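Side-chain contacts in accelerated-cell-death 11 (Arabidopsis thaliana, PDB 4NT1), which transfers ceramide-1-phosphate and phytoceramide-1-phosphate selectively between membranes, passing over ceramide itself and glycosphingolipids: residues F55-M60 against K134-V139; N101-K106 against N196-K201; L115-I120 against S182-S187; A121-N126 against A175-M180. All coordinates share one frame; numbering follows the deposited sequence.

Overall arrangement
From the N terminus, the chain first offers 55-60, then helix 98-121, which supplies 101-106 and 115-120 and runs out into 121-126. Contact 1 closes when 134-139 packs back on 55-60, joining helices 57-63 and 129-139. Helix 173-199 then runs back past helix 98-121 and closes the rest: 175-180 meets 121-126 in contact 4, 182-187 meets 115-120 in contact 3, and 196-201 meets 101-106 in contact 2. Contacts 4, 3 and 2 therefore nest one within the next, tying helix 173-199 to helix 98-121 and the loop after it, whereas contact 1 crosses all three. Contacts 3 and 4 touch, their centres 9 Å apart; contacts 2 and 4 lie on opposite sides of the chain's centre.

Contact 1. Residues F55-M60 against K134-V139; sequences FKFAEM and KSYAQV
Tyr-136 sends its CG anti to the backbone N (chi1 171°), and Phe-57 holds its own CG between the backbone N and the carbonyl carbon (chi1 72°); with both CB atoms facing the opposite segment, these torsions carry the two rings together. Phe-57 comes in with the CE2-CZ end of its ring: CE2 lies 3.6 Å from CE1 of Tyr-136, and CZ of Phe-57 sits in the plane of the tyrosine ring, at its edge, 3.8 Å from CD1 of Tyr-136. The planes are inclined at 62° with centroids 5.5 Å apart, so the pair is oblique. Phe-55 touches the base of the same side chain more loosely, its CE2 4.2 Å from CB of Tyr-136, the two side chains running alongside with opposed directions. This is all-helical GLTP-fold packing, with the start of helix 57-63 set against helix 129-139 beside the lipid headgroup site. Two residues that bind the N-acylsphingoid base 1-phosphate are immediate neighbours: Asp-61 lies close to Phe-57, and ND1 of His-144 shares a hydrogen bond with Tyr-136 OH. The His-144 ring also meets Phe-57 edge-to-face, as does Phe-140, while Val-152 of helix 146-155 touches both Phe-57 and Tyr-136.

Contact 2. Residues N101-K106 against N196-K201; sequences NLLRVK and NLFLSK
Leu-102 is the first residue of 101-106 to touch the other helix, and it does so with one methyl: CD2 stands 4.0 Å from CE1 of Phe-198, the two side chains crossing at a slant. One residue on, Leu-103 uses its stem as well as a branch. Its CB is 3.8 Å from CZ of Phe-198 and 3.9 Å from CE2 of the same ring, while its CD1 lies over one face of the phenyl, 4.3 Å above the plane and displaced toward the rim. With chi1 of -73°, Phe-198 turns its CG away from its own carbonyl carbon, and the ring drives end-first between the two leucines; its CZ comes within 3.8 Å of the backbone N of Leu-103. All three side chains are buried, and the side-chain packing is apolar. Arg-104, which binds the N-acylsphingoid base 1-phosphate, follows Leu-103 directly but turns elsewhere, its NH2 in a salt bridge with Trp-207 OXT at the chain's C terminus. Lys-106 reaches back to helix 173-199, where its NZ pairs with Asp-195 OD1. In this part of the GLTP fold, helix 98-121 and the end of helix 173-199 thus pack together next to the headgroup site, with Met-83 of helix 79-88 against both Leu-102 and Phe-198, Phe-37 of helix 34-51 against Leu-102, and Trp-207 against Leu-103 and Phe-198.

Contact 3. Residues L115-I120 against S182-S187; sequences LFEQII and SYVNSS
Phe-116 and Tyr-183 meet where helices 98-121 and 173-199, two long helices of the all-helical GLTP fold, run past each other in roughly opposite directions. The axes of the two short segments approach to 9.5 Å and cross at -140°. Both aromatic side chains start out toward the partner helix and run nearly perpendicular to each other. Phe-116 offers the CD2-CE2 side of its ring, with CD2 3.6 Å from CD2 of Tyr-183, and the CB of Tyr-183 lies in the plane of the phenyl ring at its edge. The ring planes are steeply inclined, at 76°, yet the pair remains oblique. Val-184 projects beside them and splits its methyls between two neighbours. CG2, anti to the carbonyl carbon, meets CB of Phe-116 at 3.6 Å; CG1, turned anti to the backbone N (chi1 167°), is 3.6 Å from CG of Glu-117. The glutamate lies crosswise over the valine, its chain extended beyond CG, so that the aliphatic part covers the methyls at the more exposed margin and OE2 passes 3.7 Å from CG1 of Val-184. Helix 10-25 adds Leu-11 against Phe-116, and Phe-18 edge-to-face with Tyr-183. The tyrosine hydroxyl is hydrogen-bonded to the carbonyl of Leu-109. One turn along, CB of Ser-187 sits over a face of the Tyr-183 ring, and Tyr-183 O receives two bonds from Ser-187, N and OG reaching it from opposite faces of the carbonyl plane, the OG bond 2.8 Å long.

Contact 4. Residues A121-N126 against A175-M180; sequences ASEGDN and AAKIHM
Lys-177 NZ donates to Glu-123 OE1 at 3.2 Å, a hydrogen bond within a salt bridge and the sole polar link between the two segments. The ammonium meets OE1 on the syn side of the carboxylate, 20° out of its plane, which is close to the favoured direction for a carboxylate acceptor. Behind it, CE of Lys-177 also passes 3.7 Å from OE1 of Glu-123, so the last two atoms of the lysine both border this oxygen. Both side chains are fully extended, each with CG anti to the backbone N (chi1 -173° in both), and they meet nearly square-on; together they bridge the 9.2 Å between CA of Glu-123 and CA of Lys-177. The glutamate is held out by a type II beta turn, Ser-122 to Asp-125, closed by the bond from Asp-125 N to Ser-122 O at 2.9 Å, with Gly-124 at the turn's positive-phi position. Both charged residues are exposed, so solvent probably weakens the attraction. The pair ties the loop following helix 98-121 to helix 173-199 at the edge of the GLTP fold, away from the lipid headgroup site. Ile-120 of helix 98-121 packs against Lys-177, and Arg-162 of helix 162-168 touches Ser-122 and Glu-123.

Contact 1. Residues F55-M60 against K134-V139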
loop_
_atom_site.group_PDB
_atom_site.type_symbol
_atom_site.label_atom_id
_atom_site.label_comp_id
_atom_site.label_asym_id
_atom_site.label_seq_id
_atom_site.Cartn_x
_atom_site.Cartn_y
_atom_site.Cartn_z
ATOM N N PHE A 55 10.301 -9.458 -2.123
ATOM C CA PHE A 55 9.723 -8.276 -1.491
ATOM C C PHE A 55 10.216 -8.023 -0.071
ATOM O O PHE A 55 9.551 -7.346 0.712
ATOM C CB PHE A 55 8.189 -8.333 -1.567
ATOM C CG PHE A 55 7.679 -8.242 -2.973
ATOM C CD1 PHE A 55 7.557 -9.381 -3.752
ATOM C CD2 PHE A 55 7.384 -7.011 -3.534
ATOM C CE1 PHE A 55 7.124 -9.302 -5.063
ATOM C CE2 PHE A 55 6.943 -6.916 -4.841
ATOM C CZ PHE A 55 6.814 -8.071 -5.615
ATOM N N LYS A 56 11.404 -8.531 0.243
ATOM C CA LYS A 56 12.040 -8.240 1.527
ATOM C C LYS A 56 12.197 -6.737 1.772
ATOM O O LYS A 56 12.146 -6.287 2.919
ATOM C CB LYS A 56 13.390 -8.947 1.616
ATOM C CG LYS A 56 14.148 -8.725 2.913
ATOM C CD LYS A 56 15.382 -9.626 2.947
ATOM C CE LYS A 56 16.450 -9.087 3.895
ATOM N NZ LYS A 56 17.663 -9.958 3.920
ATOM N N PHE A 57 12.377 -5.965 0.700
ATOM C CA PHE A 57 12.551 -4.515 0.810
ATOM C C PHE A 57 11.368 -3.868 1.521
ATOM O O PHE A 57 11.503 -2.833 2.176
ATOM C CB PHE A 57 12.741 -3.860 -0.575
ATOM C CG PHE A 57 11.482 -3.819 -1.419
ATOM C CD1 PHE A 57 10.566 -2.783 -1.274
ATOM C CD2 PHE A 57 11.226 -4.802 -2.363
ATOM C CE1 PHE A 57 9.408 -2.748 -2.041
ATOM C CE2 PHE A 57 10.073 -4.772 -3.135
ATOM C CZ PHE A 57 9.164 -3.738 -2.974
ATOM N N ALA A 58 10.201 -4.478 1.369
ATOM C CA ALA A 58 8.976 -3.899 1.896
ATOM C C ALA A 58 8.951 -3.923 3.419
ATOM O O ALA A 58 8.185 -3.190 4.045
ATOM C CB ALA A 58 7.784 -4.647 1.334
ATOM N N GLU A 59 9.772 -4.772 4.027
ATOM C CA GLU A 59 9.839 -4.785 5.489
ATOM C C GLU A 59 10.268 -3.417 6.043
ATOM O O GLU A 59 9.637 -2.889 6.953
ATOM C CB GLU A 59 10.743 -5.915 5.990
ATOM C CG GLU A 59 10.164 -7.298 5.725
ATOM C CD GLU A 59 8.731 -7.442 6.236
ATOM O OE1 GLU A 59 8.491 -7.098 7.412
ATOM O OE2 GLU A 59 7.845 -7.883 5.463
ATOM N N MET A 60 11.317 -2.826 5.482
ATOM C CA MET A 60 11.698 -1.466 5.880
ATOM C C MET A 60 10.940 -0.369 5.113
ATOM O O MET A 60 10.586 0.669 5.677
ATOM C CB MET A 60 13.206 -1.262 5.727
ATOM C CG MET A 60 14.045 -2.067 6.714
ATOM S SD MET A 60 13.561 -1.808 8.440
ATOM C CE MET A 60 13.587 -0.021 8.550
ATOM N N LYS A 134 5.165 -6.620 -12.667
ATOM C CA LYS A 134 4.595 -5.388 -13.209
ATOM C C LYS A 134 4.273 -4.366 -12.119
ATOM O O LYS A 134 4.476 -3.166 -12.301
ATOM C CB LYS A 134 3.343 -5.680 -14.032
ATOM C CG LYS A 134 3.635 -6.319 -15.385
ATOM C CD LYS A 134 2.344 -6.685 -16.103
ATOM C CE LYS A 134 2.619 -7.270 -17.483
ATOM N NZ LYS A 134 1.359 -7.579 -18.225
ATOM N N SER A 135 3.765 -4.839 -10.987
ATOM C CA SER A 135 3.426 -3.918 -9.908
ATOM C C SER A 135 4.707 -3.360 -9.281
ATOM O O SER A 135 4.774 -2.181 -8.948
ATOM C CB SER A 135 2.525 -4.591 -8.864
ATOM O OG SER A 135 3.174 -5.695 -8.255
ATOM N N TYR A 136 5.732 -4.196 -9.143
ATOM C CA TYR A 136 6.997 -3.718 -8.592
ATOM C C TYR A 136 7.646 -2.690 -9.512
ATOM O O TYR A 136 8.079 -1.622 -9.066
ATOM C CB TYR A 136 7.987 -4.865 -8.342
ATOM C CG TYR A 136 9.342 -4.330 -7.991
ATOM C CD1 TYR A 136 9.625 -3.917 -6.693
ATOM C CD2 TYR A 136 10.325 -4.168 -8.962
ATOM C CE1 TYR A 136 10.855 -3.390 -6.362
ATOM C CE2 TYR A 136 11.569 -3.635 -8.634
ATOM C CZ TYR A 136 11.820 -3.245 -7.339
ATOM O OH TYR A 136 13.045 -2.723 -7.000
ATOM N N ALA A 137 7.702 -3.011 -10.801
ATOM C CA ALA A 137 8.380 -2.146 -11.772
ATOM C C ALA A 137 7.677 -0.797 -11.933
ATOM O O ALA A 137 8.319 0.222 -12.137
ATOM C CB ALA A 137 8.496 -2.855 -13.121
ATOM N N GLN A 138 6.351 -0.790 -11.846
ATOM C CA GLN A 138 5.620 0.466 -11.959
ATOM C C GLN A 138 5.758 1.333 -10.713
ATOM O O GLN A 138 5.956 2.545 -10.807
ATOM C CB GLN A 138 4.137 0.229 -12.247
ATOM C CG GLN A 138 3.326 1.520 -12.354
ATOM C CD GLN A 138 1.838 1.266 -12.506
ATOM O OE1 GLN A 138 1.430 0.329 -13.187
ATOM N NE2 GLN A 138 1.020 2.095 -11.860
ATOM N N VAL A 139 5.639 0.716 -9.542
ATOM C CA VAL A 139 5.529 1.489 -8.306
ATOM C C VAL A 139 6.853 1.713 -7.577
ATOM O O VAL A 139 7.149 2.833 -7.158
ATOM C CB VAL A 139 4.472 0.861 -7.352
ATOM C CG1 VAL A 139 4.395 1.639 -6.035
ATOM C CG2 VAL A 139 3.113 0.827 -8.037
#

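Contact 2. Residues N101-K106 against N196-K201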
loop_
_atom_site.group_PDB
_atom_site.type_symbol
_atom_site.label_atom_id
_atom_site.label_comp_id
_atom_site.label_asym_id
_atom_site.label_seq_id
_atom_site.Cartn_x
_atom_site.Cartn_y
_atom_site.Cartn_z
ATOM N N ASN A 101 6.943 9.441 5.933
ATOM C CA ASN A 101 6.484 8.072 6.116
ATOM C C ASN A 101 5.156 7.835 5.412
ATOM O O ASN A 101 4.945 6.778 4.824
ATOM C CB ASN A 101 6.454 7.700 7.592
ATOM C CG ASN A 101 7.854 7.592 8.169
ATOM O OD1 ASN A 101 8.815 7.399 7.427
ATOM N ND2 ASN A 101 7.975 7.713 9.472
ATOM N N LEU A 102 4.291 8.849 5.416
ATOM C CA LEU A 102 3.040 8.772 4.664
ATOM C C LEU A 102 3.271 8.510 3.178
ATOM O O LEU A 102 2.573 7.689 2.575
ATOM C CB LEU A 102 2.198 10.040 4.852
ATOM C CG LEU A 102 0.864 10.053 4.094
ATOM C CD1 LEU A 102 -0.060 8.899 4.538
ATOM C CD2 LEU A 102 0.159 11.390 4.265
ATOM N N LEU A 103 4.225 9.227 2.580
ATOM C CA LEU A 103 4.524 9.036 1.170
ATOM C C LEU A 103 4.967 7.595 0.914
ATOM O O LEU A 103 4.562 6.977 -0.073
ATOM C CB LEU A 103 5.583 10.041 0.706
ATOM C CG LEU A 103 5.968 10.026 -0.769
ATOM C CD1 LEU A 103 4.733 10.209 -1.637
ATOM C CD2 LEU A 103 6.989 11.124 -1.036
ATOM N N ARG A 104 5.800 7.053 1.797
ATOM C CA ARG A 104 6.244 5.670 1.644
ATOM C C ARG A 104 5.083 4.673 1.767
ATOM O O ARG A 104 4.979 3.712 0.979
ATOM C CB ARG A 104 7.359 5.322 2.637
ATOM C CG ARG A 104 8.759 5.647 2.113
ATOM C CD ARG A 104 9.200 7.039 2.497
ATOM N NE ARG A 104 10.465 7.392 1.859
ATOM C CZ ARG A 104 10.600 8.352 0.948
ATOM N NH1 ARG A 104 11.787 8.608 0.418
ATOM N NH2 ARG A 104 9.549 9.070 0.574
ATOM N N VAL A 105 4.198 4.913 2.727
ATOM C CA VAL A 105 3.035 4.053 2.913
ATOM C C VAL A 105 2.130 4.114 1.681
ATOM O O VAL A 105 1.682 3.086 1.176
ATOM C CB VAL A 105 2.265 4.408 4.191
ATOM C CG1 VAL A 105 0.924 3.690 4.211
ATOM C CG2 VAL A 105 3.096 4.023 5.412
ATOM N N LYS A 106 1.897 5.314 1.169
ATOM C CA LYS A 106 1.091 5.459 -0.046
ATOM C C LYS A 106 1.617 4.558 -1.175
ATOM O O LYS A 106 0.837 3.900 -1.882
ATOM C CB LYS A 106 1.070 6.920 -0.502
ATOM C CG LYS A 106 0.101 7.217 -1.660
ATOM C CD LYS A 106 0.739 7.007 -3.021
ATOM C CE LYS A 106 1.957 7.924 -3.203
ATOM N NZ LYS A 106 2.342 8.017 -4.644
ATOM N N ASN A 196 -2.920 14.003 -3.785
ATOM C CA ASN A 196 -3.391 15.385 -3.810
ATOM C C ASN A 196 -3.024 16.205 -2.569
ATOM O O ASN A 196 -2.782 17.404 -2.678
ATOM C CB ASN A 196 -4.901 15.459 -4.090
ATOM C CG ASN A 196 -5.236 15.162 -5.540
ATOM O OD1 ASN A 196 -4.386 15.280 -6.422
ATOM N ND2 ASN A 196 -6.480 14.788 -5.796
ATOM N N LEU A 197 -2.986 15.574 -1.397
ATOM C CA LEU A 197 -2.493 16.276 -0.209
ATOM C C LEU A 197 -1.088 16.829 -0.464
ATOM O O LEU A 197 -0.762 17.940 -0.029
ATOM C CB LEU A 197 -2.467 15.370 1.020
ATOM C CG LEU A 197 -3.822 14.879 1.521
ATOM C CD1 LEU A 197 -3.634 14.078 2.787
ATOM C CD2 LEU A 197 -4.763 16.057 1.757
ATOM N N PHE A 198 -0.262 16.046 -1.155
ATOM C CA PHE A 198 1.111 16.455 -1.463
ATOM C C PHE A 198 1.133 17.494 -2.586
ATOM O O PHE A 198 1.767 18.543 -2.463
ATOM C CB PHE A 198 1.982 15.247 -1.858
ATOM C CG PHE A 198 2.344 14.348 -0.704
ATOM C CD1 PHE A 198 1.426 13.434 -0.203
ATOM C CD2 PHE A 198 3.607 14.422 -0.118
ATOM C CE1 PHE A 198 1.757 12.606 0.860
ATOM C CE2 PHE A 198 3.947 13.600 0.947
ATOM C CZ PHE A 198 3.018 12.691 1.441
ATOM N N LEU A 199 0.441 17.194 -3.680
ATOM C CA LEU A 199 0.492 18.033 -4.872
ATOM C C LEU A 199 -0.144 19.407 -4.686
ATOM O O LEU A 199 0.321 20.390 -5.265
ATOM C CB LEU A 199 -0.152 17.316 -6.062
ATOM C CG LEU A 199 0.494 15.980 -6.425
ATOM C CD1 LEU A 199 -0.338 15.251 -7.474
ATOM C CD2 LEU A 199 1.912 16.188 -6.898
ATOM N N SER A 200 -1.197 19.474 -3.879
ATOM C CA SER A 200 -1.901 20.731 -3.628
ATOM C C SER A 200 -1.084 21.661 -2.736
ATOM O O SER A 200 -1.363 22.861 -2.650
ATOM C CB SER A 200 -3.271 20.468 -2.994
ATOM O OG SER A 200 -3.146 19.934 -1.684
ATOM N N LYS A 201 -0.078 21.105 -2.070
ATOM C CA LYS A 201 0.830 21.910 -1.252
ATOM C C LYS A 201 2.208 22.026 -1.900
ATOM O O LYS A 201 3.176 22.428 -1.250
ATOM C CB LYS A 201 0.946 21.332 0.160
ATOM C CG LYS A 201 -0.336 21.459 0.980
ATOM C CD LYS A 201 -0.788 22.918 1.057
ATOM C CE LYS A 201 -1.882 23.122 2.099
ATOM N NZ LYS A 201 -3.145 22.406 1.760
#

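Contact 3. Residues L115-I120 against S182-S187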
loop_
_atom_site.group_PDB
_atom_site.type_symbol
_atom_site.label_atom_id
_atom_site.label_comp_id
_atom_site.label_asym_id
_atom_site.label_seq_id
_atom_site.Cartn_x
_atom_site.Cartn_y
_atom_site.Cartn_z
ATOM N N LEU A 115 -0.797 -4.761 -8.061
ATOM C CA LEU A 115 -0.692 -6.206 -7.927
ATOM C C LEU A 115 -2.063 -6.880 -8.097
ATOM O O LEU A 115 -2.214 -7.811 -8.903
ATOM C CB LEU A 115 -0.098 -6.573 -6.566
ATOM C CG LEU A 115 -0.115 -8.072 -6.287
ATOM C CD1 LEU A 115 0.850 -8.774 -7.242
ATOM C CD2 LEU A 115 0.295 -8.323 -4.850
ATOM N N PHE A 116 -3.058 -6.415 -7.338
ATOM C CA PHE A 116 -4.412 -6.959 -7.429
ATOM C C PHE A 116 -5.027 -6.789 -8.828
ATOM O O PHE A 116 -5.622 -7.721 -9.379
ATOM C CB PHE A 116 -5.327 -6.332 -6.360
ATOM C CG PHE A 116 -5.095 -6.861 -4.966
ATOM C CD1 PHE A 116 -4.063 -7.755 -4.701
ATOM C CD2 PHE A 116 -5.910 -6.463 -3.916
ATOM C CE1 PHE A 116 -3.849 -8.242 -3.411
ATOM C CE2 PHE A 116 -5.706 -6.955 -2.630
ATOM C CZ PHE A 116 -4.679 -7.843 -2.381
ATOM N N GLU A 117 -4.902 -5.598 -9.396
ATOM C CA GLU A 117 -5.385 -5.354 -10.749
ATOM C C GLU A 117 -4.770 -6.370 -11.711
ATOM O O GLU A 117 -5.443 -6.904 -12.595
ATOM C CB GLU A 117 -5.016 -3.940 -11.214
ATOM C CG GLU A 117 -5.890 -2.825 -10.644
ATOM C CD GLU A 117 -5.330 -1.429 -10.924
ATOM O OE1 GLU A 117 -4.110 -1.306 -11.151
ATOM O OE2 GLU A 117 -6.111 -0.450 -10.914
ATOM N N GLN A 118 -3.477 -6.623 -11.554
ATOM C CA GLN A 118 -2.779 -7.491 -12.497
ATOM C C GLN A 118 -3.123 -8.961 -12.290
ATOM O O GLN A 118 -3.190 -9.727 -13.259
ATOM C CB GLN A 118 -1.266 -7.267 -12.448
ATOM C CG GLN A 118 -0.846 -5.889 -12.962
ATOM C CD GLN A 118 -1.092 -5.738 -14.446
ATOM O OE1 GLN A 118 -0.909 -6.682 -15.213
ATOM N NE2 GLN A 118 -1.532 -4.555 -14.860
ATOM N N ILE A 119 -3.336 -9.356 -11.038
ATOM C CA ILE A 119 -3.805 -10.702 -10.750
ATOM C C ILE A 119 -5.161 -10.924 -11.415
ATOM O O ILE A 119 -5.374 -11.917 -12.108
ATOM C CB ILE A 119 -3.891 -10.966 -9.239
ATOM C CG1 ILE A 119 -2.478 -11.058 -8.644
ATOM C CG2 ILE A 119 -4.667 -12.245 -8.973
ATOM C CD1 ILE A 119 -2.451 -11.260 -7.138
ATOM N N ILE A 120 -6.075 -9.983 -11.224
ATOM C CA ILE A 120 -7.391 -10.088 -11.854
ATOM C C ILE A 120 -7.278 -10.151 -13.378
ATOM O O ILE A 120 -7.905 -11.000 -14.026
ATOM C CB ILE A 120 -8.313 -8.928 -11.413
ATOM C CG1 ILE A 120 -8.598 -9.046 -9.914
ATOM C CG2 ILE A 120 -9.626 -8.957 -12.200
ATOM C CD1 ILE A 120 -9.086 -7.751 -9.261
ATOM N N SER A 182 -12.495 -5.207 -4.796
ATOM C CA SER A 182 -13.008 -4.241 -3.837
ATOM C C SER A 182 -11.872 -3.350 -3.352
ATOM O O SER A 182 -11.999 -2.123 -3.341
ATOM C CB SER A 182 -13.646 -4.931 -2.638
ATOM O OG SER A 182 -14.210 -3.960 -1.765
ATOM N N TYR A 183 -10.758 -3.973 -2.960
ATOM C CA TYR A 183 -9.584 -3.202 -2.541
ATOM C C TYR A 183 -9.131 -2.257 -3.645
ATOM O O TYR A 183 -8.758 -1.105 -3.384
ATOM C CB TYR A 183 -8.410 -4.102 -2.142
ATOM C CG TYR A 183 -7.172 -3.276 -1.857
ATOM C CD1 TYR A 183 -7.005 -2.650 -0.623
ATOM C CD2 TYR A 183 -6.207 -3.070 -2.832
ATOM C CE1 TYR A 183 -5.892 -1.865 -0.363
ATOM C CE2 TYR A 183 -5.090 -2.295 -2.578
ATOM C CZ TYR A 183 -4.941 -1.690 -1.342
ATOM O OH TYR A 183 -3.825 -0.916 -1.084
ATOM N N VAL A 184 -9.142 -2.749 -4.881
ATOM C CA VAL A 184 -8.734 -1.915 -6.001
ATOM C C VAL A 184 -9.645 -0.699 -6.113
ATOM O O VAL A 184 -9.168 0.428 -6.286
ATOM C CB VAL A 184 -8.727 -2.684 -7.326
ATOM C CG1 VAL A 184 -8.609 -1.703 -8.490
ATOM C CG2 VAL A 184 -7.586 -3.693 -7.336
ATOM N N ASN A 185 -10.953 -0.923 -6.003
ATOM C CA ASN A 185 -11.925 0.171 -6.122
ATOM C C ASN A 185 -11.881 1.177 -4.980
ATOM O O ASN A 185 -12.145 2.363 -5.179
ATOM C CB ASN A 185 -13.343 -0.375 -6.251
ATOM C CG ASN A 185 -13.543 -1.134 -7.538
ATOM O OD1 ASN A 185 -12.788 -0.953 -8.490
ATOM N ND2 ASN A 185 -14.563 -1.976 -7.579
ATOM N N SER A 186 -11.573 0.700 -3.781
ATOM C CA SER A 186 -11.527 1.581 -2.620
ATOM C C SER A 186 -10.197 2.322 -2.533
ATOM O O SER A 186 -10.154 3.520 -2.228
ATOM C CB SER A 186 -11.761 0.787 -1.334
ATOM O OG SER A 186 -13.092 0.301 -1.280
ATOM N N SER A 187 -9.112 1.612 -2.822
ATOM C CA SER A 187 -7.783 2.189 -2.662
ATOM C C SER A 187 -7.502 3.262 -3.702
ATOM O O SER A 187 -6.753 4.209 -3.439
ATOM C CB SER A 187 -6.693 1.105 -2.686
ATOM O OG SER A 187 -6.576 0.510 -3.967
#

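Contact 4. Residues A121-N126 against A175-M180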
loop_
_atom_site.group_PDB
_atom_site.type_symbol
_atom_site.label_atom_id
_atom_site.label_comp_id
_atom_site.label_asym_id
_atom_site.label_seq_id
_atom_site.Cartn_x
_atom_site.Cartn_y
_atom_site.Cartn_z
ATOM N N ALA A 121 -6.456 -9.272 -13.944
ATOM C CA ALA A 121 -6.289 -9.184 -15.392
ATOM C C ALA A 121 -5.632 -10.430 -15.988
ATOM O O ALA A 121 -5.813 -10.734 -17.164
ATOM C CB ALA A 121 -5.489 -7.936 -15.754
ATOM N N SER A 122 -4.865 -11.153 -15.185
ATOM C CA SER A 122 -4.182 -12.336 -15.701
ATOM C C SER A 122 -4.887 -13.647 -15.345
ATOM O O SER A 122 -4.290 -14.715 -15.438
ATOM C CB SER A 122 -2.732 -12.366 -15.217
ATOM O OG SER A 122 -2.691 -12.549 -13.817
ATOM N N GLU A 123 -6.158 -13.564 -14.954
ATOM C CA GLU A 123 -6.922 -14.746 -14.584
ATOM C C GLU A 123 -6.747 -15.849 -15.633
ATOM O O GLU A 123 -6.881 -15.598 -16.828
ATOM C CB GLU A 123 -8.399 -14.384 -14.445
ATOM C CG GLU A 123 -9.265 -15.501 -13.903
ATOM C CD GLU A 123 -10.723 -15.096 -13.791
ATOM O OE1 GLU A 123 -11.047 -13.927 -14.103
ATOM O OE2 GLU A 123 -11.549 -15.947 -13.395
ATOM N N GLY A 124 -6.440 -17.062 -15.183
ATOM C CA GLY A 124 -6.141 -18.156 -16.093
ATOM C C GLY A 124 -4.661 -18.498 -16.090
ATOM O O GLY A 124 -4.256 -19.599 -16.469
ATOM N N ASP A 125 -3.849 -17.538 -15.665
ATOM C CA ASP A 125 -2.424 -17.766 -15.461
ATOM C C ASP A 125 -2.219 -18.333 -14.061
ATOM O O ASP A 125 -2.794 -17.836 -13.093
ATOM C CB ASP A 125 -1.646 -16.457 -15.610
ATOM C CG ASP A 125 -1.707 -15.896 -17.016
ATOM O OD1 ASP A 125 -2.497 -16.421 -17.833
ATOM O OD2 ASP A 125 -0.968 -14.926 -17.301
ATOM N N ASN A 126 -1.411 -19.383 -13.949
ATOM C CA ASN A 126 -1.189 -20.016 -12.651
ATOM C C ASN A 126 -0.006 -19.396 -11.904
ATOM O O ASN A 126 0.216 -19.675 -10.731
ATOM C CB ASN A 126 -0.994 -21.521 -12.823
ATOM C CG ASN A 126 -2.234 -22.192 -13.363
ATOM O OD1 ASN A 126 -2.182 -22.984 -14.312
ATOM N ND2 ASN A 126 -3.368 -21.857 -12.775
ATOM N N ALA A 175 -14.097 -15.702 -4.730
ATOM C CA ALA A 175 -14.181 -14.791 -3.584
ATOM C C ALA A 175 -12.983 -13.846 -3.550
ATOM O O ALA A 175 -13.112 -12.667 -3.214
ATOM C CB ALA A 175 -14.255 -15.572 -2.293
ATOM N N ALA A 176 -11.812 -14.382 -3.866
ATOM C CA ALA A 176 -10.599 -13.575 -3.901
ATOM C C ALA A 176 -10.723 -12.478 -4.964
ATOM O O ALA A 176 -10.346 -11.330 -4.732
ATOM C CB ALA A 176 -9.381 -14.461 -4.162
ATOM N N LYS A 177 -11.270 -12.817 -6.127
ATOM C CA LYS A 177 -11.466 -11.800 -7.158
ATOM C C LYS A 177 -12.363 -10.677 -6.641
ATOM O O LYS A 177 -12.094 -9.497 -6.859
ATOM C CB LYS A 177 -12.071 -12.408 -8.425
ATOM C CG LYS A 177 -12.143 -11.448 -9.604
ATOM C CD LYS A 177 -12.778 -12.148 -10.812
ATOM C CE LYS A 177 -12.723 -11.289 -12.062
ATOM N NZ LYS A 177 -13.384 -11.989 -13.206
ATOM N N ILE A 178 -13.432 -11.042 -5.949
ATOM C CA ILE A 178 -14.356 -10.026 -5.450
ATOM C C ILE A 178 -13.691 -9.071 -4.462
ATOM O O ILE A 178 -13.843 -7.843 -4.551
ATOM C CB ILE A 178 -15.602 -10.672 -4.827
ATOM C CG1 ILE A 178 -16.539 -11.129 -5.950
ATOM C CG2 ILE A 178 -16.300 -9.704 -3.886
ATOM C CD1 ILE A 178 -17.508 -12.211 -5.541
ATOM N N HIS A 179 -12.944 -9.621 -3.519
ATOM C CA HIS A 179 -12.343 -8.778 -2.490
ATOM C C HIS A 179 -11.103 -8.038 -2.966
ATOM O O HIS A 179 -10.829 -6.933 -2.500
ATOM C CB HIS A 179 -12.075 -9.576 -1.227
ATOM C CG HIS A 179 -13.327 -9.955 -0.502
ATOM N ND1 HIS A 179 -13.940 -9.118 0.404
ATOM C CD2 HIS A 179 -14.107 -11.060 -0.584
ATOM C CE1 HIS A 179 -15.030 -9.702 0.870
ATOM N NE2 HIS A 179 -15.154 -10.881 0.286
ATOM N N MET A 180 -10.368 -8.633 -3.903
ATOM C CA MET A 180 -9.259 -7.918 -4.531
ATOM C C MET A 180 -9.795 -6.721 -5.315
ATOM O O MET A 180 -9.293 -5.599 -5.194
ATOM C CB MET A 180 -8.445 -8.840 -5.452
ATOM C CG MET A 180 -7.511 -9.788 -4.708
ATOM S SD MET A 180 -6.451 -10.690 -5.853
ATOM C CE MET A 180 -5.488 -11.688 -4.728
#